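Local coordinates for RagB/SusD family nutrient uptake outer membrane protein (Bacteroides thetaiotaomicron, PDB 7KV2) that probably binds beta-glucan at the outer membrane surface as a SusD-family surface glycan-binding protein of a gut bacterium, at residues Ala53-Leu57 / Leu150-Tyr154; Asn278-Asp282 / Asn395-Leu400; Trp59-Ala63 / Gly296-Pro300. All coordinates share one frame; numbering follows the deposited sequence.

Contact 1: Ala53-Leu57 / Leu150-Tyr154; sequences AYDPL and LRVFY
Tyr54 and Leu150 meet where the loop after helix 43-53 packs on helix 137-162, in the helical part of this SusD-family, TPR-clan fold. CD1 of Leu150 sits over the centre of the Tyr54 ring, 3.5 Å from its centroid and 3° off the ring normal, a CH-pi contact. The other branch, Leu150 CD2, reaches Leu57 CD1 at 3.8 Å and also touches the CD2 side of the Tyr54 ring. The far end of Tyr54 is fixed by Gln146 and by the backbone N of Val215.

Leu57 also divides its branches, with CD1 on Leu150 and CD2 on Phe153. Its CG lies beside the backbone N, anti to the carbonyl carbon (chi1 -70°). With chi2 near anti as well, Leu57 CD2 comes within 3.5 Å of Phe153 CD1, on an oblique approach. CG of Leu57 rests against the Tyr154 hydroxyl. Pro56 CB packs on Tyr154 CE1 at 3.8 Å.

Tyr154 brings a hydroxyl into the contact. Two backbone groups meet its ring edge in plane. The hydroxyl receives a weak, bent bond from Leu57 N at 3.2 Å, and Tyr154 OH donates to Ala53 O at 2.6 Å.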
loop_
_atom_site.group_PDB
_atom_site.type_symbol
_atom_site.label_atom_id
_atom_site.label_comp_id
_atom_site.label_asym_id
_atom_site.label_seq_id
_atom_site.Cartn_x
_atom_site.Cartn_y
_atom_site.Cartn_z
ATOM N N ALA A 53 -1.667 5.079 18.402
ATOM C CA ALA A 53 -0.659 4.215 17.739
ATOM C C ALA A 53 -1.063 3.908 16.282
ATOM O O ALA A 53 -0.170 3.495 15.514
ATOM C CB ALA A 53 -0.452 2.934 18.477
ATOM N N TYR A 54 -2.359 4.000 15.966
ATOM C CA TYR A 54 -2.892 3.800 14.589
ATOM C C TYR A 54 -2.692 5.046 13.717
ATOM O O TYR A 54 -2.785 4.925 12.469
ATOM C CB TYR A 54 -4.391 3.465 14.623
ATOM C CG TYR A 54 -4.765 2.074 15.074
ATOM C CD1 TYR A 54 -4.938 1.774 16.418
ATOM C CD2 TYR A 54 -4.969 1.052 14.165
ATOM C CE1 TYR A 54 -5.292 0.495 16.831
ATOM C CE2 TYR A 54 -5.353 -0.233 14.559
ATOM C CZ TYR A 54 -5.524 -0.516 15.902
ATOM O OH TYR A 54 -5.878 -1.777 16.304
ATOM N N ASP A 55 -2.481 6.237 14.284
ATOM C CA ASP A 55 -2.604 7.478 13.478
ATOM C C ASP A 55 -1.564 7.515 12.368
ATOM O O ASP A 55 -1.872 7.960 11.265
ATOM C CB ASP A 55 -2.540 8.733 14.348
ATOM C CG ASP A 55 -3.895 9.120 14.888
ATOM O OD1 ASP A 55 -4.857 9.181 14.095
ATOM O OD2 ASP A 55 -3.985 9.342 16.113
ATOM N N PRO A 56 -0.286 7.141 12.607
ATOM C CA PRO A 56 0.737 7.242 11.556
ATOM C C PRO A 56 0.446 6.381 10.306
ATOM O O PRO A 56 0.989 6.660 9.260
ATOM C CB PRO A 56 2.013 6.831 12.304
ATOM C CG PRO A 56 1.721 7.283 13.718
ATOM C CD PRO A 56 0.298 6.803 13.927
ATOM N N LEU A 57 -0.433 5.380 10.422
ATOM C CA LEU A 57 -0.951 4.653 9.222
ATOM C C LEU A 57 -1.413 5.649 8.157
ATOM O O LEU A 57 -1.150 5.363 6.949
ATOM C CB LEU A 57 -2.114 3.712 9.580
ATOM C CG LEU A 57 -1.744 2.490 10.402
ATOM C CD1 LEU A 57 -3.005 1.759 10.807
ATOM C CD2 LEU A 57 -0.774 1.560 9.680
ATOM N N LEU A 150 0.768 -3.560 14.874
ATOM C CA LEU A 150 1.052 -2.236 14.252
ATOM C C LEU A 150 2.556 -2.018 14.194
ATOM O O LEU A 150 3.057 -1.472 13.201
ATOM C CB LEU A 150 0.361 -1.113 15.010
ATOM C CG LEU A 150 -1.156 -1.007 14.807
ATOM C CD1 LEU A 150 -1.725 -0.015 15.809
ATOM C CD2 LEU A 150 -1.517 -0.565 13.384
ATOM N N ARG A 151 3.284 -2.429 15.233
ATOM C CA ARG A 151 4.733 -2.148 15.241
ATOM C C ARG A 151 5.404 -2.892 14.088
ATOM O O ARG A 151 6.250 -2.298 13.452
ATOM C CB ARG A 151 5.362 -2.545 16.581
ATOM C CG ARG A 151 6.805 -2.097 16.710
ATOM C CD ARG A 151 7.264 -2.119 18.179
ATOM N NE ARG A 151 7.289 -3.482 18.677
ATOM C CZ ARG A 151 7.269 -3.830 19.975
ATOM N NH1 ARG A 151 7.209 -2.912 20.920
ATOM N NH2 ARG A 151 7.288 -5.099 20.312
ATOM N N VAL A 152 5.035 -4.141 13.829
ATOM C CA VAL A 152 5.575 -4.959 12.708
ATOM C C VAL A 152 5.156 -4.295 11.388
ATOM O O VAL A 152 5.994 -4.253 10.459
ATOM C CB VAL A 152 5.130 -6.426 12.807
ATOM C CG1 VAL A 152 5.617 -7.247 11.617
ATOM C CG2 VAL A 152 5.620 -7.077 14.107
ATOM N N PHE A 153 3.927 -3.781 11.334
ATOM C CA PHE A 153 3.373 -3.100 10.114
ATOM C C PHE A 153 4.256 -1.872 9.794
ATOM O O PHE A 153 4.728 -1.693 8.657
ATOM C CB PHE A 153 1.883 -2.776 10.298
ATOM C CG PHE A 153 1.198 -2.335 9.017
ATOM C CD1 PHE A 153 1.330 -1.049 8.532
ATOM C CD2 PHE A 153 0.578 -3.279 8.198
ATOM C CE1 PHE A 153 0.754 -0.672 7.325
ATOM C CE2 PHE A 153 0.034 -2.910 6.981
ATOM C CZ PHE A 153 0.111 -1.600 6.556
ATOM N N TYR A 154 4.629 -1.089 10.798
ATOM C CA TYR A 154 5.465 0.110 10.579
ATOM C C TYR A 154 6.912 -0.303 10.235
ATOM O O TYR A 154 7.536 0.357 9.360
ATOM C CB TYR A 154 5.373 1.021 11.798
ATOM C CG TYR A 154 4.031 1.626 12.090
ATOM C CD1 TYR A 154 3.408 2.454 11.156
ATOM C CD2 TYR A 154 3.433 1.488 13.329
ATOM C CE1 TYR A 154 2.221 3.096 11.451
ATOM C CE2 TYR A 154 2.223 2.092 13.617
ATOM C CZ TYR A 154 1.605 2.898 12.673
ATOM O OH TYR A 154 0.430 3.555 12.938
#

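Contact 2: Asn278-Asp282 / Asn395-Leu400; sequences NYKDD and NWNNNL
The two-stranded antiparallel sheet of 273-277 and 400-404 runs out into loops here, and Asn278-Asp282 and Asn395-Leu400 continue side by side in opposed directions. Tyr279 N donates to Asn399 OD1 at 2.9 Å, with an N-H...O angle of 178°. The bond is straight at the hydrogen, but the donor stands 49° out of the amide carbonyl plane. Asn399 CG lies beside its own backbone N, anti to the carbonyl carbon, which carries the amide across to the Tyr279 backbone. Asn399 ND2 is held by Glu276. Asn278 OD1 is hydrogen-bonded to Trp269 NE1, not to the neighbouring Asn399 ND2, where the angle is poor.

CB of Tyr279 points toward 395-400. Asn398 O approaches the Tyr279 ring obliquely, 3.4 Å from CD2, and Leu400 CB lies 4.2 Å from Tyr279 CE2. The Tyr279 hydroxyl is hydrogen-bonded to His58 O. Further along, Asp281 and Asn397 lie side by side, carboxylate and amide planes 89° apart. Asp281 OD1 touches Asn397 CB at 3.5 Å, while Asp281 OD2 accepts from Asp387 N. The buried Asn395 O has no partner in the model.

Direct bonding between the loops thus rests on Tyr279 N and Asn399 OD1, and neighbouring residues hold most other polar ends.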
loop_
_atom_site.group_PDB
_atom_site.type_symbol
_atom_site.label_atom_id
_atom_site.label_comp_id
_atom_site.label_asym_id
_atom_site.label_seq_id
_atom_site.Cartn_x
_atom_site.Cartn_y
_atom_site.Cartn_z
ATOM N N ASN A 278 -8.048 3.972 6.906
ATOM C CA ASN A 278 -9.274 4.818 6.852
ATOM C C ASN A 278 -8.902 6.249 6.524
ATOM O O ASN A 278 -8.004 6.790 7.188
ATOM C CB ASN A 278 -10.022 4.805 8.175
ATOM C CG ASN A 278 -10.641 3.457 8.448
ATOM O OD1 ASN A 278 -10.918 2.728 7.517
ATOM N ND2 ASN A 278 -10.749 3.084 9.713
ATOM N N TYR A 279 -9.639 6.831 5.596
ATOM C CA TYR A 279 -9.652 8.277 5.280
ATOM C C TYR A 279 -11.090 8.733 5.165
ATOM O O TYR A 279 -11.896 7.890 4.746
ATOM C CB TYR A 279 -8.912 8.498 3.966
ATOM C CG TYR A 279 -7.419 8.315 4.052
ATOM C CD1 TYR A 279 -6.649 9.242 4.736
ATOM C CD2 TYR A 279 -6.766 7.262 3.421
ATOM C CE1 TYR A 279 -5.272 9.165 4.732
ATOM C CE2 TYR A 279 -5.383 7.131 3.460
ATOM C CZ TYR A 279 -4.641 8.102 4.111
ATOM O OH TYR A 279 -3.285 8.043 4.134
ATOM N N LYS A 280 -11.404 9.983 5.544
ATOM C CA LYS A 280 -12.803 10.495 5.417
ATOM C C LYS A 280 -12.810 11.927 4.858
ATOM O O LYS A 280 -11.861 12.674 5.120
ATOM C CB LYS A 280 -13.477 10.428 6.793
ATOM C CG LYS A 280 -12.851 11.376 7.795
ATOM C CD LYS A 280 -13.696 11.726 9.000
ATOM C CE LYS A 280 -13.286 13.060 9.602
ATOM N NZ LYS A 280 -13.805 13.199 10.976
ATOM N N ASP A 281 -13.873 12.313 4.157
ATOM C CA ASP A 281 -14.089 13.751 3.818
ATOM C C ASP A 281 -15.081 14.396 4.805
ATOM O O ASP A 281 -15.089 15.614 4.843
ATOM C CB ASP A 281 -14.569 13.964 2.383
ATOM C CG ASP A 281 -15.980 13.489 2.095
ATOM O OD1 ASP A 281 -16.347 12.424 2.642
ATOM O OD2 ASP A 281 -16.695 14.188 1.317
ATOM N N ASP A 282 -15.949 13.625 5.469
ATOM C CA ASP A 282 -17.082 14.155 6.285
ATOM C C ASP A 282 -16.519 15.019 7.429
ATOM O O ASP A 282 -15.941 14.435 8.354
ATOM C CB ASP A 282 -17.965 13.014 6.793
ATOM C CG ASP A 282 -19.263 13.464 7.450
ATOM O OD1 ASP A 282 -19.711 14.602 7.177
ATOM O OD2 ASP A 282 -19.829 12.666 8.226
ATOM N N ASN A 395 -8.310 16.275 1.357
ATOM C CA ASN A 395 -9.400 15.638 2.148
ATOM C C ASN A 395 -10.270 14.726 1.304
ATOM O O ASN A 395 -11.490 14.785 1.485
ATOM C CB ASN A 395 -10.259 16.647 2.919
ATOM C CG ASN A 395 -9.498 17.122 4.127
ATOM O OD1 ASN A 395 -9.188 16.323 5.026
ATOM N ND2 ASN A 395 -9.103 18.391 4.090
ATOM N N TRP A 396 -9.675 13.898 0.443
ATOM C CA TRP A 396 -10.454 12.855 -0.276
ATOM C C TRP A 396 -10.810 11.722 0.708
ATOM O O TRP A 396 -10.028 11.440 1.580
ATOM C CB TRP A 396 -9.646 12.334 -1.458
ATOM C CG TRP A 396 -9.430 13.394 -2.473
ATOM C CD1 TRP A 396 -8.309 14.168 -2.633
ATOM C CD2 TRP A 396 -10.391 13.843 -3.435
ATOM N NE1 TRP A 396 -8.518 15.040 -3.659
ATOM C CE2 TRP A 396 -9.791 14.894 -4.145
ATOM C CE3 TRP A 396 -11.693 13.440 -3.787
ATOM C CZ2 TRP A 396 -10.451 15.559 -5.171
ATOM C CZ3 TRP A 396 -12.336 14.101 -4.806
ATOM C CH2 TRP A 396 -11.728 15.146 -5.484
ATOM N N ASN A 397 -11.977 11.104 0.527
ATOM C CA ASN A 397 -12.514 10.060 1.424
ATOM C C ASN A 397 -11.980 8.665 1.015
ATOM O O ASN A 397 -12.259 7.710 1.757
ATOM C CB ASN A 397 -14.055 10.093 1.425
ATOM C CG ASN A 397 -14.701 9.682 0.120
ATOM O OD1 ASN A 397 -14.079 9.049 -0.739
ATOM N ND2 ASN A 397 -15.973 10.049 -0.072
ATOM N N ASN A 398 -11.172 8.524 -0.037
ATOM C CA ASN A 398 -10.754 7.169 -0.510
ATOM C C ASN A 398 -9.904 6.440 0.529
ATOM O O ASN A 398 -8.690 6.775 0.714
ATOM C CB ASN A 398 -9.957 7.227 -1.816
ATOM C CG ASN A 398 -10.658 7.979 -2.914
ATOM O OD1 ASN A 398 -10.892 9.192 -2.783
ATOM N ND2 ASN A 398 -11.002 7.250 -3.972
ATOM N N ASN A 399 -10.421 5.400 1.166
ATOM C CA ASN A 399 -9.537 4.545 1.986
ATOM C C ASN A 399 -8.421 3.912 1.130
ATOM O O ASN A 399 -8.611 3.622 -0.062
ATOM C CB ASN A 399 -10.324 3.411 2.647
ATOM C CG ASN A 399 -11.249 3.847 3.758
ATOM O OD1 ASN A 399 -11.401 5.047 4.048
ATOM N ND2 ASN A 399 -11.879 2.848 4.370
ATOM N N LEU A 400 -7.252 3.670 1.719
ATOM C CA LEU A 400 -6.146 2.953 1.027
ATOM C C LEU A 400 -6.339 1.469 1.300
ATOM O O LEU A 400 -6.236 1.053 2.470
ATOM C CB LEU A 400 -4.774 3.488 1.474
ATOM C CG LEU A 400 -3.632 2.822 0.732
ATOM C CD1 LEU A 400 -3.657 3.169 -0.753
ATOM C CD2 LEU A 400 -2.294 3.201 1.371
#

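Contact 3: Trp59-Ala63 / Gly296-Pro300; sequences WPDWA and GTALP
Asp61 reaches across to Thr297 and Ala298 with one carboxylate oxygen. It stands in a type I beta turn from Trp59 to Trp62, closed by a backbone bond from Trp62 N to Trp59 O. The other segment leads into helix 299-303.

Asp61 OD2 accepts two bonds from that segment. Ala298 N donates at 2.9 Å with an N-H...O angle of 160°, and meets the oxygen nearly along its C-O axis. Thr297 OG1 donates to the same Asp61 OD2 at 2.8 Å, from above the carboxylate plane and 51° out of it. The two donors come from distinct directions and can share one oxygen. The Asp61 CG lies between its backbone N and carbonyl carbon (chi1 63°), and this turn of the side chain presents OD2 to both.

Thr297 OG1 also works as an acceptor. It takes Leu299 N at 3.0 Å, almost straight, in a capping bond at the entry to the helix. Its hydroxyl thus gives its proton to Asp61 and receives one from the chain. The nearest apolar contact is Trp62 CB to Ala298 CB at 4.3 Å.

Arg286 adds a salt bridge to Asp61 OD2 and also bonds Gly296 O and Trp62 O. Asp61 OD1 has a weak bond to the Tyr279 hydroxyl. The buried Asp61 O has no partner in the model.

An asparagine in place of Asp61 would probably leave Arg286 without its negative mate in a buried setting, even if an amide oxygen still accepted from Thr297 and Ala298.

With three donors on one oxygen and an arginine among them, the carboxylate is likely to stay ionised. It ties the turn to the helix entry by hydrogen bonds, while Arg286 supplies the charge partner.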
loop_
_atom_site.group_PDB
_atom_site.type_symbol
_atom_site.label_atom_id
_atom_site.label_comp_id
_atom_site.label_asym_id
_atom_site.label_seq_id
_atom_site.Cartn_x
_atom_site.Cartn_y
_atom_site.Cartn_z
ATOM N N TRP A 59 -0.628 8.876 7.669
ATOM C CA TRP A 59 0.248 10.065 7.487
ATOM C C TRP A 59 0.992 10.148 6.153
ATOM O O TRP A 59 1.116 11.264 5.659
ATOM C CB TRP A 59 1.282 10.101 8.631
ATOM C CG TRP A 59 0.691 10.484 9.952
ATOM C CD1 TRP A 59 -0.617 10.717 10.255
ATOM C CD2 TRP A 59 1.426 10.639 11.191
ATOM N NE1 TRP A 59 -0.747 11.009 11.590
ATOM C CE2 TRP A 59 0.486 10.961 12.192
ATOM C CE3 TRP A 59 2.775 10.532 11.538
ATOM C CZ2 TRP A 59 0.858 11.196 13.519
ATOM C CZ3 TRP A 59 3.148 10.783 12.843
ATOM C CH2 TRP A 59 2.201 11.113 13.814
ATOM N N PRO A 60 1.653 9.075 5.639
ATOM C CA PRO A 60 2.743 9.234 4.680
ATOM C C PRO A 60 2.393 9.879 3.340
ATOM O O PRO A 60 3.261 10.507 2.723
ATOM C CB PRO A 60 3.320 7.829 4.421
ATOM C CG PRO A 60 2.433 6.875 5.123
ATOM C CD PRO A 60 1.519 7.675 6.032
ATOM N N ASP A 61 1.119 9.844 2.957
ATOM C CA ASP A 61 0.663 10.530 1.726
ATOM C C ASP A 61 0.861 12.062 1.844
ATOM O O ASP A 61 1.021 12.742 0.793
ATOM C CB ASP A 61 -0.784 10.130 1.418
ATOM C CG ASP A 61 -1.778 10.555 2.485
ATOM O OD1 ASP A 61 -1.550 10.253 3.694
ATOM O OD2 ASP A 61 -2.819 11.118 2.086
ATOM N N TRP A 62 0.901 12.614 3.061
ATOM C CA TRP A 62 1.224 14.049 3.272
ATOM C C TRP A 62 1.627 14.263 4.731
ATOM O O TRP A 62 0.737 14.360 5.612
ATOM C CB TRP A 62 0.072 14.953 2.843
ATOM C CG TRP A 62 0.215 16.398 3.208
ATOM C CD1 TRP A 62 -0.650 17.112 3.983
ATOM C CD2 TRP A 62 1.302 17.289 2.897
ATOM N NE1 TRP A 62 -0.201 18.389 4.150
ATOM C CE2 TRP A 62 0.979 18.539 3.472
ATOM C CE3 TRP A 62 2.497 17.167 2.175
ATOM C CZ2 TRP A 62 1.823 19.645 3.384
ATOM C CZ3 TRP A 62 3.333 18.255 2.079
ATOM C CH2 TRP A 62 3.006 19.472 2.698
ATOM N N ALA A 63 2.940 14.317 4.983
ATOM C CA ALA A 63 3.480 14.437 6.347
ATOM C C ALA A 63 4.939 14.908 6.275
ATOM O O ALA A 63 5.660 14.541 5.306
ATOM C CB ALA A 63 3.363 13.100 7.051
ATOM N N GLY A 296 -8.893 13.404 5.347
ATOM C CA GLY A 296 -8.797 12.725 4.048
ATOM C C GLY A 296 -7.378 12.434 3.604
ATOM O O GLY A 296 -6.434 12.590 4.385
ATOM N N THR A 297 -7.259 11.919 2.385
ATOM C CA THR A 297 -5.981 11.559 1.750
ATOM C C THR A 297 -5.689 12.558 0.651
ATOM O O THR A 297 -6.604 13.058 0.011
ATOM C CB THR A 297 -5.988 10.110 1.223
ATOM O OG1 THR A 297 -4.780 9.880 0.538
ATOM C CG2 THR A 297 -7.112 9.793 0.273
ATOM N N ALA A 298 -4.418 12.790 0.403
ATOM C CA ALA A 298 -3.944 13.601 -0.725
ATOM C C ALA A 298 -3.878 12.761 -1.995
ATOM O O ALA A 298 -3.667 13.357 -3.061
ATOM C CB ALA A 298 -2.553 14.122 -0.395
ATOM N N LEU A 299 -3.976 11.425 -1.899
ATOM C CA LEU A 299 -3.575 10.536 -3.044
ATOM C C LEU A 299 -4.299 10.944 -4.327
ATOM O O LEU A 299 -3.645 11.107 -5.363
ATOM C CB LEU A 299 -3.719 9.059 -2.677
ATOM C CG LEU A 299 -3.483 8.068 -3.808
ATOM C CD1 LEU A 299 -2.074 8.164 -4.355
ATOM C CD2 LEU A 299 -3.767 6.635 -3.417
ATOM N N PRO A 300 -5.643 11.109 -4.338
ATOM C CA PRO A 300 -6.356 11.458 -5.574
ATOM C C PRO A 300 -5.877 12.783 -6.172
ATOM O O PRO A 300 -5.837 12.883 -7.364
ATOM C CB PRO A 300 -7.828 11.456 -5.162
ATOM C CG PRO A 300 -7.864 10.516 -3.988
ATOM C CD PRO A 300 -6.585 10.832 -3.248
#

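Overall arrangement
Contacts 1 and 3 both use the chain at 53-63, between helices 43-53 and 70-75; contact 2 lies beside contact 3. Contact 1 joins the start of this loop to helix 137-162. Its centre lies about 15 Å from that of contact 3, which joins the loop's later part to the entry of helix 299-303. Contact 2 lies at the outrun of the 273-277 and 400-404 sheet, with its centre about 9 Å from contact 3. They touch, with a probable hydrogen bond between Trp396 O and Thr297 N. Contacts 1 and 2, centres about 18 Å apart, come in series along the chain. Contact 3 crosses both. One early loop therefore links the helical N-terminal part to the later part of the chain.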